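Local atomic coordinates of DUF6836 domain-containing protein (Clostridium leptum, PDB entry 4PW1), a protein that is of unknown function, but is probably a lipoprotein in its full-length form and folds as a nine-stranded antiparallel sheet surrounded by helices. Residues E44-F49 and M100-N105; A50-R55 and S185-K190; D126-K131 and L236-I241. One frame throughout, in Å; residues are numbered along the deposited sequence.

Contact 1: E44-F49 and M100-N105; sequences EEIVSF and MALDPN
Ile46 and Leu102 mark the closest backbone approach of the 44-49 helical segment to strand 100-103, their CA atoms 8.9 Å apart. The pairing then runs backwards along the strand: one helical turn on, Phe49 meets Met100, a selenomethionine. Met100 and Leu102, two apart, point from the same face of the sheet toward the helix. At the first pair the CG2 branch of Ile46 lies 4.3 Å from CD1 of Leu102, an aliphatic contact of two methyl groups. At the second, chi1 of 175° swings the Phe49 ring away from its own backbone nitrogen and across to the strand. Met100 is extended as far as its selenium and bends at chi3 (50°), bringing methyl CE to 4.1 Å from CE2 of Phe49, at a slant to the ring. Tyr196 adds an edge-to-face partner to Phe49, and Leu107 of strand 106-114 touches both Phe49 and Met100. Just past Leu102, the strand ends in an Asx turn, with Asp103 OD1 accepting from Asn105 N at 2.9 Å from above the carboxylate plane. With no hydrogen bond crossing between the segments, the four buried side chains join helix to sheet through dispersion and hydrophobic burial.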
loop_
_atom_site.group_PDB
_atom_site.type_symbol
_atom_site.label_atom_id
_atom_site.label_comp_id
_atom_site.label_asym_id
_atom_site.label_seq_id
_atom_site.Cartn_x
_atom_site.Cartn_y
_atom_site.Cartn_z
ATOM N N GLU B 44 -27.986 -15.621 -2.661
ATOM C CA GLU B 44 -27.621 -16.987 -3.046
ATOM C C GLU B 44 -26.755 -17.111 -4.285
ATOM O O GLU B 44 -25.855 -17.957 -4.330
ATOM C CB GLU B 44 -28.862 -17.891 -3.187
ATOM C CG GLU B 44 -28.510 -19.363 -3.078
ATOM C CD GLU B 44 -28.046 -19.940 -4.420
ATOM O OE1 GLU B 44 -28.429 -19.355 -5.434
ATOM O OE2 GLU B 44 -27.272 -20.916 -4.472
ATOM N N GLU B 45 -27.005 -16.278 -5.278
ATOM C CA GLU B 45 -26.200 -16.302 -6.507
ATOM C C GLU B 45 -24.755 -15.897 -6.241
ATOM O O GLU B 45 -23.822 -16.370 -6.921
ATOM C CB GLU B 45 -26.776 -15.352 -7.554
ATOM C CG GLU B 45 -28.141 -15.804 -8.054
ATOM C CD GLU B 45 -28.371 -15.454 -9.512
ATOM O OE1 GLU B 45 -28.113 -16.311 -10.419
ATOM O OE2 GLU B 45 -28.785 -14.308 -9.734
ATOM N N ILE B 46 -24.566 -15.013 -5.271
ATOM C CA ILE B 46 -23.214 -14.611 -4.934
ATOM C C ILE B 46 -22.528 -15.733 -4.176
ATOM O O ILE B 46 -21.368 -16.072 -4.466
ATOM C CB ILE B 46 -23.193 -13.262 -4.202
ATOM C CG1 ILE B 46 -23.547 -12.200 -5.260
ATOM C CG2 ILE B 46 -21.815 -13.016 -3.635
ATOM C CD1 ILE B 46 -23.747 -10.810 -4.751
ATOM N N VAL B 47 -23.265 -16.363 -3.271
ATOM C CA VAL B 47 -22.725 -17.486 -2.535
ATOM C C VAL B 47 -22.318 -18.644 -3.454
ATOM O O VAL B 47 -21.234 -19.164 -3.340
ATOM C CB VAL B 47 -23.661 -17.924 -1.417
ATOM C CG1 VAL B 47 -23.121 -19.181 -0.725
ATOM C CG2 VAL B 47 -23.819 -16.792 -0.404
ATOM N N SER B 48 -23.184 -19.006 -4.403
ATOM C CA SER B 48 -22.885 -20.054 -5.334
ATOM C C SER B 48 -21.642 -19.732 -6.137
ATOM O O SER B 48 -20.751 -20.572 -6.290
ATOM C CB SER B 48 -24.102 -20.233 -6.274
ATOM O OG SER B 48 -23.724 -21.145 -7.235
ATOM N N PHE B 49 -21.564 -18.506 -6.657
ATOM C CA PHE B 49 -20.407 -18.104 -7.385
ATOM C C PHE B 49 -19.113 -18.181 -6.527
ATOM O O PHE B 49 -18.048 -18.616 -7.005
ATOM C CB PHE B 49 -20.598 -16.686 -7.935
ATOM C CG PHE B 49 -19.369 -16.152 -8.624
ATOM C CD1 PHE B 49 -19.106 -16.464 -9.933
ATOM C CD2 PHE B 49 -18.477 -15.341 -7.940
ATOM C CE1 PHE B 49 -17.959 -16.000 -10.566
ATOM C CE2 PHE B 49 -17.324 -14.875 -8.567
ATOM C CZ PHE B 49 -17.052 -15.208 -9.882
HETATM N N MSE B 100 -12.563 -12.218 -0.930
HETATM C CA MSE B 100 -13.165 -11.906 -2.199
HETATM C C MSE B 100 -13.920 -10.644 -2.144
HETATM O O MSE B 100 -14.345 -10.213 -1.094
HETATM C CB MSE B 100 -14.215 -12.969 -2.650
HETATM C CG MSE B 100 -13.602 -14.323 -2.723
HETATM SE SE MSE B 100 -14.953 -15.685 -3.438
HETATM C CE MSE B 100 -15.491 -14.781 -4.856
ATOM N N ALA B 101 -14.104 -10.037 -3.304
ATOM C CA ALA B 101 -14.960 -8.861 -3.394
ATOM C C ALA B 101 -15.576 -8.764 -4.764
ATOM O O ALA B 101 -14.937 -9.096 -5.770
ATOM C CB ALA B 101 -14.197 -7.601 -3.106
ATOM N N LEU B 102 -16.784 -8.223 -4.778
ATOM C CA LEU B 102 -17.481 -7.877 -5.998
ATOM C C LEU B 102 -17.871 -6.419 -5.981
ATOM O O LEU B 102 -18.268 -5.882 -4.941
ATOM C CB LEU B 102 -18.754 -8.732 -6.147
ATOM C CG LEU B 102 -18.461 -10.209 -6.441
ATOM C CD1 LEU B 102 -18.335 -10.990 -5.155
ATOM C CD2 LEU B 102 -19.589 -10.766 -7.284
ATOM N N ASP B 103 -17.759 -5.807 -7.158
ATOM C CA ASP B 103 -18.215 -4.457 -7.412
ATOM C C ASP B 103 -19.212 -4.507 -8.585
ATOM O O ASP B 103 -19.547 -5.580 -9.054
ATOM C CB ASP B 103 -17.004 -3.537 -7.624
ATOM C CG ASP B 103 -16.267 -3.736 -8.966
ATOM O OD1 ASP B 103 -16.699 -4.514 -9.829
ATOM O OD2 ASP B 103 -15.207 -3.078 -9.157
ATOM N N PRO B 104 -19.684 -3.361 -9.059
ATOM C CA PRO B 104 -20.689 -3.445 -10.151
ATOM C C PRO B 104 -20.215 -4.106 -11.439
ATOM O O PRO B 104 -21.044 -4.509 -12.220
ATOM C CB PRO B 104 -21.050 -1.978 -10.408
ATOM C CG PRO B 104 -20.791 -1.296 -9.075
ATOM C CD PRO B 104 -19.566 -1.994 -8.537
ATOM N N ASN B 105 -18.908 -4.247 -11.652
ATOM C CA ASN B 105 -18.403 -4.966 -12.810
ATOM C C ASN B 105 -18.171 -6.452 -12.566
ATOM O O ASN B 105 -17.764 -7.154 -13.477
ATOM C CB ASN B 105 -17.123 -4.338 -13.324
ATOM C CG ASN B 105 -17.385 -3.039 -14.046
ATOM O OD1 ASN B 105 -18.130 -3.002 -15.012
ATOM N ND2 ASN B 105 -16.797 -1.968 -13.562
#

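Contact 2: A50-R55 and S185-K190; sequences AANSVR and SDQMRK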
loop_
_atom_site.group_PDB
_atom_site.type_symbol
_atom_site.label_atom_id
_atom_site.label_comp_id
_atom_site.label_asym_id
_atom_site.label_seq_id
_atom_site.Cartn_x
_atom_site.Cartn_y
_atom_site.Cartn_z
ATOM N N ALA B 50 -19.189 -17.741 -5.282
ATOM C CA ALA B 50 -18.022 -17.776 -4.394
ATOM C C ALA B 50 -17.563 -19.237 -4.074
ATOM O O ALA B 50 -16.366 -19.529 -4.053
ATOM C CB ALA B 50 -18.330 -17.034 -3.109
ATOM N N ALA B 51 -18.507 -20.115 -3.760
ATOM C CA ALA B 51 -18.202 -21.548 -3.577
ATOM C C ALA B 51 -17.454 -22.150 -4.766
ATOM O O ALA B 51 -16.431 -22.841 -4.601
ATOM C CB ALA B 51 -19.465 -22.345 -3.333
ATOM N N ASN B 52 -17.944 -21.877 -5.972
ATOM C CA ASN B 52 -17.265 -22.339 -7.170
ATOM C C ASN B 52 -15.891 -21.639 -7.391
ATOM O O ASN B 52 -14.928 -22.241 -7.859
ATOM C CB ASN B 52 -18.184 -22.139 -8.342
ATOM C CG ASN B 52 -19.283 -23.189 -8.368
ATOM O OD1 ASN B 52 -19.027 -24.328 -8.682
ATOM N ND2 ASN B 52 -20.472 -22.807 -8.029
ATOM N N SER B 53 -15.813 -20.368 -7.061
ATOM C CA SER B 53 -14.515 -19.652 -7.134
ATOM C C SER B 53 -13.453 -20.292 -6.242
ATOM O O SER B 53 -12.303 -20.505 -6.669
ATOM C CB SER B 53 -14.701 -18.202 -6.752
ATOM O OG SER B 53 -15.554 -17.544 -7.689
ATOM N N VAL B 54 -13.836 -20.642 -5.018
ATOM C CA VAL B 54 -12.942 -21.331 -4.098
ATOM C C VAL B 54 -12.427 -22.628 -4.726
ATOM O O VAL B 54 -11.199 -22.860 -4.771
ATOM C CB VAL B 54 -13.612 -21.617 -2.739
ATOM C CG1 VAL B 54 -12.750 -22.533 -1.865
ATOM C CG2 VAL B 54 -13.947 -20.310 -2.007
ATOM N N ARG B 55 -13.325 -23.467 -5.250
ATOM C CA ARG B 55 -12.887 -24.733 -5.849
ATOM C C ARG B 55 -12.046 -24.583 -7.127
ATOM O O ARG B 55 -11.065 -25.303 -7.321
ATOM C CB ARG B 55 -14.086 -25.657 -6.137
ATOM C CG ARG B 55 -14.759 -26.237 -4.895
ATOM C CD ARG B 55 -15.781 -27.295 -5.311
ATOM N NE ARG B 55 -16.951 -26.645 -5.890
ATOM C CZ ARG B 55 -18.011 -26.246 -5.194
ATOM N NH1 ARG B 55 -18.077 -26.368 -3.874
ATOM N NH2 ARG B 55 -18.998 -25.643 -5.810
ATOM N N SER B 185 -16.023 -19.243 -15.347
ATOM C CA SER B 185 -17.063 -18.634 -16.149
ATOM C C SER B 185 -17.933 -19.716 -16.831
ATOM O O SER B 185 -19.171 -19.652 -16.781
ATOM C CB SER B 185 -16.433 -17.720 -17.212
ATOM O OG SER B 185 -17.424 -17.208 -18.092
ATOM N N ASP B 186 -17.292 -20.702 -17.448
ATOM C CA ASP B 186 -18.037 -21.784 -18.127
ATOM C C ASP B 186 -18.903 -22.549 -17.138
ATOM O O ASP B 186 -20.069 -22.800 -17.388
ATOM C CB ASP B 186 -17.094 -22.782 -18.787
ATOM C CG ASP B 186 -16.308 -22.180 -19.889
ATOM O OD1 ASP B 186 -16.697 -21.112 -20.361
ATOM O OD2 ASP B 186 -15.298 -22.766 -20.303
ATOM N N GLN B 187 -18.329 -22.907 -15.996
ATOM C CA GLN B 187 -19.080 -23.580 -14.941
ATOM C C GLN B 187 -20.363 -22.802 -14.582
ATOM O O GLN B 187 -21.463 -23.404 -14.569
ATOM C CB GLN B 187 -18.191 -23.776 -13.716
ATOM C CG GLN B 187 -18.863 -24.360 -12.484
ATOM C CD GLN B 187 -19.385 -25.759 -12.703
ATOM O OE1 GLN B 187 -18.982 -26.446 -13.638
ATOM N NE2 GLN B 187 -20.301 -26.179 -11.846
HETATM N N MSE B 188 -20.259 -21.477 -14.374
HETATM C CA MSE B 188 -21.456 -20.671 -14.058
HETATM C C MSE B 188 -22.474 -20.643 -15.236
HETATM O O MSE B 188 -23.673 -20.776 -15.036
HETATM C CB MSE B 188 -21.059 -19.250 -13.659
HETATM C CG MSE B 188 -20.119 -19.188 -12.470
HETATM SE SE MSE B 188 -20.709 -20.204 -10.907
HETATM C CE MSE B 188 -20.240 -22.003 -11.107
ATOM N N ARG B 189 -22.004 -20.501 -16.468
ATOM C CA ARG B 189 -22.917 -20.415 -17.605
ATOM C C ARG B 189 -23.627 -21.747 -17.856
ATOM O O ARG B 189 -24.844 -21.755 -18.019
ATOM C CB ARG B 189 -22.202 -19.916 -18.860
ATOM C CG ARG B 189 -21.722 -18.483 -18.682
ATOM C CD ARG B 189 -21.221 -17.807 -19.948
ATOM N NE ARG B 189 -20.596 -16.496 -19.715
ATOM C CZ ARG B 189 -21.222 -15.440 -19.207
ATOM N NH1 ARG B 189 -22.481 -15.529 -18.814
ATOM N NH2 ARG B 189 -20.594 -14.295 -19.075
ATOM N N LYS B 190 -22.867 -22.859 -17.845
ATOM C CA LYS B 190 -23.409 -24.246 -17.933
ATOM C C LYS B 190 -24.548 -24.441 -16.964
ATOM O O LYS B 190 -25.574 -24.983 -17.323
ATOM C CB LYS B 190 -22.346 -25.322 -17.633
#
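Asn52, which faces Gln187 and Met188 across the interface of two helices, has its side-chain amide held from within its own helix. Its OD1 accepts from Arg55 NH2 at 3.2 Å, with an N-H...O angle of 157°, while ND2 bonds back to Ser48 O. The arginine nitrogen stands high above the carbonyl plane of Asn52, 75° out of it, whereas OD1 lies close to the plane of the guanidinium. The bond to Ser48 is the stronger hold on the amide; the arginine bond adds a second, poorly directed one. Arg55 is fixed in turn: NH2 also forms a salt bridge with Asp64, NH1 bonds to Trp62 O, and Ala51 O sits 3.8 Å above the centre of one guanidinium face. Across the contact, Gln187 presents its CG to Asn52 OD1 at 3.8 Å. Its chain starts anti to the backbone N and bends at chi2; the two amide planes lie 38° apart, with no hydrogen bond between them. Met188, a selenomethionine, curls in beside the asparagine, its SE 3.9 Å from Asn52 ND2; the modelled position of its terminal methyl is too close to the amide to be trusted. The CA atoms of Asn52 and Gln187 are 8.1 Å apart, the closest of the two segments. Helix 44-58 here packs against the C-terminal end of helix 173-190, where Leu184, one turn earlier, also touches Asn52. Helix 64-67 flanks it at Ala51 and Arg55, and strand 95-103 meets it at Ala50 and Ser53.

Contact 3: D126-K131 and L236-I241; sequences DQALGK and LIYSPI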
loop_
_atom_site.group_PDB
_atom_site.type_symbol
_atom_site.label_atom_id
_atom_site.label_comp_id
_atom_site.label_asym_id
_atom_site.label_seq_id
_atom_site.Cartn_x
_atom_site.Cartn_y
_atom_site.Cartn_z
ATOM N N ASP B 126 13.875 -14.504 -5.933
ATOM C CA ASP B 126 14.506 -14.119 -7.184
ATOM C C ASP B 126 14.249 -15.166 -8.282
ATOM O O ASP B 126 13.944 -14.790 -9.403
ATOM C CB ASP B 126 16.010 -13.857 -7.017
ATOM C CG ASP B 126 16.299 -12.540 -6.298
ATOM O OD1 ASP B 126 15.389 -11.670 -6.160
ATOM O OD2 ASP B 126 17.457 -12.369 -5.857
ATOM N N GLN B 127 14.403 -16.446 -7.961
ATOM C CA GLN B 127 14.083 -17.529 -8.893
ATOM C C GLN B 127 12.632 -17.462 -9.328
ATOM O O GLN B 127 12.329 -17.656 -10.482
ATOM C CB GLN B 127 14.325 -18.900 -8.257
ATOM C CG GLN B 127 15.774 -19.216 -7.956
ATOM C CD GLN B 127 15.905 -20.291 -6.895
ATOM O OE1 GLN B 127 15.043 -21.162 -6.761
ATOM N NE2 GLN B 127 16.976 -20.228 -6.131
ATOM N N ALA B 128 11.729 -17.210 -8.382
ATOM C CA ALA B 128 10.288 -17.114 -8.710
ATOM C C ALA B 128 10.048 -15.972 -9.686
ATOM O O ALA B 128 9.304 -16.110 -10.657
ATOM C CB ALA B 128 9.451 -16.895 -7.469
ATOM N N LEU B 129 10.704 -14.847 -9.448
ATOM C CA LEU B 129 10.568 -13.731 -10.360
ATOM C C LEU B 129 11.111 -14.088 -11.760
ATOM O O LEU B 129 10.485 -13.760 -12.791
ATOM C CB LEU B 129 11.248 -12.502 -9.817
ATOM C CG LEU B 129 11.094 -11.253 -10.677
ATOM C CD1 LEU B 129 9.647 -10.825 -10.750
ATOM C CD2 LEU B 129 11.953 -10.119 -10.138
ATOM N N GLY B 130 12.250 -14.775 -11.813
ATOM C CA GLY B 130 12.757 -15.304 -13.083
ATOM C C GLY B 130 11.756 -16.220 -13.804
ATOM O O GLY B 130 11.535 -16.088 -14.996
ATOM N N LYS B 131 11.150 -17.155 -13.096
ATOM C CA LYS B 131 10.175 -18.056 -13.714
ATOM C C LYS B 131 8.990 -17.231 -14.266
ATOM O O LYS B 131 8.516 -17.451 -15.404
ATOM C CB LYS B 131 9.740 -19.143 -12.707
ATOM C CG LYS B 131 8.735 -20.193 -13.216
ATOM C CD LYS B 131 9.246 -21.036 -14.400
ATOM C CE LYS B 131 8.343 -22.243 -14.689
ATOM N NZ LYS B 131 6.878 -21.906 -14.616
ATOM N N LEU B 236 -1.781 -9.408 -10.109
ATOM C CA LEU B 236 -1.834 -10.848 -9.950
ATOM C C LEU B 236 -0.940 -11.218 -8.779
ATOM O O LEU B 236 0.185 -10.793 -8.723
ATOM C CB LEU B 236 -1.358 -11.533 -11.224
ATOM C CG LEU B 236 -2.294 -11.383 -12.407
ATOM C CD1 LEU B 236 -1.650 -11.940 -13.676
ATOM C CD2 LEU B 236 -3.594 -12.125 -12.127
ATOM N N ILE B 237 -1.460 -12.013 -7.849
ATOM C CA ILE B 237 -0.764 -12.368 -6.630
ATOM C C ILE B 237 -0.149 -13.739 -6.771
ATOM O O ILE B 237 -0.873 -14.755 -6.833
ATOM C CB ILE B 237 -1.740 -12.391 -5.423
ATOM C CG1 ILE B 237 -2.439 -11.043 -5.308
ATOM C CG2 ILE B 237 -1.021 -12.771 -4.140
ATOM C CD1 ILE B 237 -3.567 -11.066 -4.304
ATOM N N TYR B 238 1.175 -13.758 -6.875
ATOM C CA TYR B 238 1.928 -14.976 -7.132
ATOM C C TYR B 238 2.561 -15.509 -5.864
ATOM O O TYR B 238 3.228 -14.751 -5.139
ATOM C CB TYR B 238 2.996 -14.704 -8.174
ATOM C CG TYR B 238 3.756 -15.919 -8.661
ATOM C CD1 TYR B 238 3.193 -16.785 -9.606
ATOM C CD2 TYR B 238 5.066 -16.164 -8.251
ATOM C CE1 TYR B 238 3.899 -17.853 -10.103
ATOM C CE2 TYR B 238 5.778 -17.248 -8.749
ATOM C CZ TYR B 238 5.181 -18.091 -9.668
ATOM O OH TYR B 238 5.873 -19.154 -10.189
ATOM N N SER B 239 2.356 -16.801 -5.617
ATOM C CA SER B 239 3.048 -17.511 -4.560
ATOM C C SER B 239 4.342 -18.168 -5.100
ATOM O O SER B 239 4.281 -19.035 -5.983
ATOM C CB SER B 239 2.171 -18.587 -3.974
ATOM O OG SER B 239 2.959 -19.460 -3.206
ATOM N N PRO B 240 5.513 -17.748 -4.591
ATOM C CA PRO B 240 6.759 -18.391 -4.986
ATOM C C PRO B 240 6.852 -19.822 -4.426
ATOM O O PRO B 240 7.503 -20.642 -5.004
ATOM C CB PRO B 240 7.846 -17.477 -4.382
ATOM C CG PRO B 240 7.173 -16.870 -3.196
ATOM C CD PRO B 240 5.756 -16.634 -3.668
ATOM N N ILE B 241 6.143 -20.132 -3.349
ATOM C CA ILE B 241 6.149 -21.480 -2.819
ATOM C C ILE B 241 5.324 -22.415 -3.740
ATOM O O ILE B 241 5.818 -23.470 -4.150
ATOM C CB ILE B 241 5.577 -21.503 -1.395
ATOM C CG1 ILE B 241 6.348 -20.516 -0.484
ATOM C CG2 ILE B 241 5.603 -22.911 -0.849
ATOM C CD1 ILE B 241 7.849 -20.710 -0.487
#
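Ala128 meets the ring of Tyr238 at its edge, near the ring plane, with CB 3.9 Å from CE2. In Tyr238 a chi1 of -173° sends the ring out from the strand toward the helix; the part of it that meets the alanine is its rim. From the loop that follows the strand, Pro240 comes in against the same methyl group, its CB 3.5 Å from Ala128 CB. Both strand-side residues point toward the helix, whereas Ser239 between them points away. The small alanine allows a close approach of the backbones, with the CA atoms of Ala128 and Pro240 5.3 Å apart. One turn along the helix, Lys131 only brushes Tyr238 with its aliphatic part and is modelled in two conformers; its NZ forms a salt bridge with Asp135. Tyr238 OH is buried here with no hydrogen-bonding partner in the model, so the tyrosine contributes mainly through its ring, which also packs edge-to-face with Phe245 of strand 244-251. Ile222 of strand 221-227 adds a further touch to Ala128. The arrangement is that of a helix laid against an antiparallel sheet: 122-141 closes on the end of strand 233-239, as part of the helical surround of the nine-stranded fold.

How the contacts relate
Contacts 1 and 2 share helix 44-58 and form one continuous buried patch, their centres 11 Å apart. Met100 SE lies 3.7 Å from Ala50 CB, and Phe49 CD1 lies 3.9 Å from Met188 CG, so the helix is wedged between sheet and helix 173-190. Contact 1 is wholly apolar; contact 2, between two helices, mixes a bonded asparagine amide with a selenomethionine. Contact 3 lies on the opposite side of the chain's centre, about 28 Å from contact 1 by centres, yet reaches the same sheet. It is only partly buried, built on alanine, proline and a tyrosine edge. Contacts 2 and 3 each join one DUF6836 sequence region to the other.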